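Transcriptional regulator, MerR family (Bacillus thuringiensis serovar konkukian, PDB 3GPV) probably binds DNA as a transcription factor of the MerR family, two copies pairing through long C-terminal helices. Local coordinates at the interface of chains A and B. Coordinates in Å, arbitrary orientation; residue numbers count along the deposited sequence, not the author numbering. Chains: chain A/B, Transcriptional regulator, MerR family.

The interface of chains A and B. Residues chain A 82, 86, 93, 96-97, 100; chain B 124, 128.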
ATOM      1  N   PHE A  82      -4.288 -10.031  15.920  1.00 35.25           N
ATOM      2  CA  PHE A  82      -3.837  -9.010  16.866  1.00 33.30           C
ATOM      3  C   PHE A  82      -5.000  -8.584  17.767  1.00 32.49           C
ATOM      4  O   PHE A  82      -4.847  -8.425  18.972  1.00 27.58           O
ATOM      5  CB  PHE A  82      -3.295  -7.785  16.109  1.00 32.78           C
ATOM      6  CG  PHE A  82      -3.083  -6.576  16.981  1.00 31.93           C
ATOM      7  CD1 PHE A  82      -2.051  -6.536  17.902  1.00 33.80           C
ATOM      8  CD2 PHE A  82      -3.953  -5.493  16.905  1.00 32.54           C
ATOM      9  CE1 PHE A  82      -1.892  -5.433  18.741  1.00 36.23           C
ATOM     10  CE2 PHE A  82      -3.806  -4.391  17.734  1.00 33.15           C
ATOM     11  CZ  PHE A  82      -2.777  -4.358  18.654  1.00 34.12           C
ATOM     12  N   SER A  86      -5.407  -8.993  21.897  1.00 39.42           N
ATOM     13  CA  SER A  86      -5.672  -7.841  22.742  1.00 38.71           C
ATOM     14  C   SER A  86      -6.791  -8.068  23.740  1.00 35.82           C
ATOM     15  O   SER A  86      -6.730  -7.592  24.865  1.00 37.66           O
ATOM     16  CB  SER A  86      -6.020  -6.633  21.887  1.00 40.71           C
ATOM     17  OG  SER A  86      -4.958  -6.322  21.011  1.00 40.03           O
ATOM     18  N   ILE A  93       0.608 -10.188  25.810  1.00 40.20           N
ATOM     19  CA  ILE A  93       1.395  -8.970  25.721  1.00 40.68           C
ATOM     20  C   ILE A  93       2.704  -9.161  24.931  1.00 39.85           C
ATOM     21  O   ILE A  93       3.097  -8.289  24.160  1.00 37.20           O
ATOM     22  CB  ILE A  93       1.705  -8.425  27.132  1.00 41.54           C
ATOM     23  CG1 ILE A  93       2.323  -7.031  27.029  1.00 42.56           C
ATOM     24  CG2 ILE A  93       2.631  -9.378  27.881  1.00 41.90           C
ATOM     25  CD1 ILE A  93       1.341  -5.957  26.645  1.00 42.98           C
ATOM     26  N   ARG A  96       1.914  -9.564  21.160  1.00 34.64           N
ATOM     27  CA  ARG A  96       1.551  -8.288  20.573  1.00 34.03           C
ATOM     28  C   ARG A  96       2.760  -7.372  20.393  1.00 33.12           C
ATOM     29  O   ARG A  96       2.936  -6.787  19.333  1.00 29.69           O
ATOM     30  CB  ARG A  96       0.454  -7.638  21.425  1.00 33.67           C
ATOM     31  CG  ARG A  96      -0.906  -8.341  21.261  1.00 35.94           C
ATOM     32  CD  ARG A  96      -1.992  -7.717  22.133  1.00 36.44           C
ATOM     33  NE  ARG A  96      -1.956  -8.201  23.512  1.00 35.80           N
ATOM     34  CZ  ARG A  96      -2.036  -7.416  24.584  1.00 37.56           C
ATOM     35  NH1 ARG A  96      -2.148  -6.099  24.444  1.00 35.74           N
ATOM     36  NH2 ARG A  96      -2.027  -7.946  25.800  1.00 38.02           N
ATOM     37  N   LEU A  97       3.596  -7.265  21.419  1.00 33.37           N
ATOM     38  CA  LEU A  97       4.806  -6.440  21.344  1.00 35.00           C
ATOM     39  C   LEU A  97       5.627  -6.884  20.137  1.00 36.03           C
ATOM     40  O   LEU A  97       6.065  -6.066  19.332  1.00 36.24           O
ATOM     41  CB  LEU A  97       5.633  -6.614  22.614  1.00 34.56           C
ATOM     42  CG  LEU A  97       6.920  -5.806  22.718  1.00 32.34           C
ATOM     43  CD1 LEU A  97       6.589  -4.337  22.634  1.00 32.93           C
ATOM     44  CD2 LEU A  97       7.615  -6.121  24.025  1.00 30.74           C
HETATM   45  N   MSE A 100       4.064  -5.677  16.945  1.00 24.58           N
HETATM   46  CA  MSE A 100       4.246  -4.256  16.703  1.00 27.83           C
HETATM   47  C   MSE A 100       5.668  -3.947  16.316  1.00 25.81           C
HETATM   48  O   MSE A 100       5.888  -3.141  15.426  1.00 23.50           O
HETATM   49  CB  MSE A 100       3.847  -3.419  17.923  1.00 23.93           C
HETATM   50  CG  MSE A 100       2.389  -3.352  18.166  1.00 27.74           C
HETATM   51 SE   MSE A 100       1.401  -2.437  16.771  1.00 24.54          SE
HETATM   52  CE  MSE A 100       0.795  -4.065  15.901  1.00 27.53           C
TER
ATOM     53  N   LYS B 124       2.183   2.351  20.609  1.00 26.09           N
ATOM     54  CA  LYS B 124       1.664   1.083  21.095  1.00 29.37           C
ATOM     55  C   LYS B 124       2.807   0.283  21.701  1.00 30.49           C
ATOM     56  O   LYS B 124       2.633  -0.411  22.699  1.00 29.53           O
ATOM     57  CB  LYS B 124       1.024   0.305  19.948  1.00 30.94           C
ATOM     58  CG  LYS B 124       0.332  -0.984  20.363  1.00 33.85           C
ATOM     59  CD  LYS B 124      -0.816  -0.740  21.333  1.00 36.06           C
ATOM     60  CE  LYS B 124      -1.919   0.058  20.683  1.00 38.15           C
ATOM     61  NZ  LYS B 124      -3.078   0.290  21.587  1.00 42.66           N
ATOM     62  N   TYR B 128       2.976  -1.147  25.481  1.00 41.35           N
ATOM     63  CA  TYR B 128       3.177  -2.557  25.811  1.00 44.13           C
ATOM     64  C   TYR B 128       4.359  -2.791  26.732  1.00 46.73           C
ATOM     65  O   TYR B 128       4.398  -3.772  27.471  1.00 46.70           O
ATOM     66  CB  TYR B 128       3.369  -3.394  24.545  1.00 42.30           C
ATOM     67  CG  TYR B 128       2.128  -3.539  23.694  1.00 42.59           C
ATOM     68  CD1 TYR B 128       0.854  -3.380  24.241  1.00 42.43           C
ATOM     69  CD2 TYR B 128       2.224  -3.880  22.350  1.00 41.15           C
ATOM     70  CE1 TYR B 128      -0.289  -3.560  23.471  1.00 42.88           C
ATOM     71  CE2 TYR B 128       1.083  -4.065  21.571  1.00 44.65           C
ATOM     72  CZ  TYR B 128      -0.167  -3.905  22.138  1.00 42.35           C
ATOM     73  OH  TYR B 128      -1.286  -4.111  21.369  1.00 44.70           O
TER
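A:Ile93, A:Arg96, A:Leu97 and A:Met100 line one side of helix 93-127, with backbone torsions close to regular helical values, and meet B:Tyr128 at the C-terminal end of helix 93-128 of the partner; A:Phe82 and A:Ser86, one turn apart on helix 76-88, close the far side. The patch is a small example of how MerR dimers are built: the long helices pair antiparallel, as is typical of the family, and the C-terminal end of each docks between helix 76-88 and the start of helix 93-127 of the partner. By the two-fold symmetry it occurs twice.

B:Tyr128 is the knob, hiding 134 Å² of its surface. With CG anti to its carbonyl carbon (chi1 -70°), the ring points across helix 93-127 into the groove between that helix and helix 76-88 of chain A. A:Ile93 runs antiparallel alongside the tyrosine side chain and sets its CD1 methyl against ring atom CD1, 3.6 Å away. The backbone N and CA of A:Leu97 lie above the ring plane, beyond the rim at CD2, on the same side as A:Arg96 CB, while the CD1 methyl of that leucine reaches the tyrosine CB. A:Arg96 lies athwart the ring, its CB packing on CE2 at 3.6 Å. Its chain, bent at chi3, brings NH1 to 3.3 Å from CE1. The guanidinium and ring planes stand 85° apart, so this is no parallel stack. Over one face of the tyrosine ring lies the carbonyl O of B:Lys124, a turn earlier on the same helix.

A:Met100, a selenomethionine, fills the next turn of helix 93-127, its CG touching both B:Tyr128 CE2 and, at 3.8 Å, the aliphatic CG of B:Lys124. The phenol OH points toward A:Phe82, but the modelled approach is too close to interpret. A:Ser86 OG sits above the rim of one face of the A:Phe82 ring and donates a hydrogen bond of 2.9 Å to the backbone O of A:Phe82, OG approaching 35° off the plane of the carbonyl.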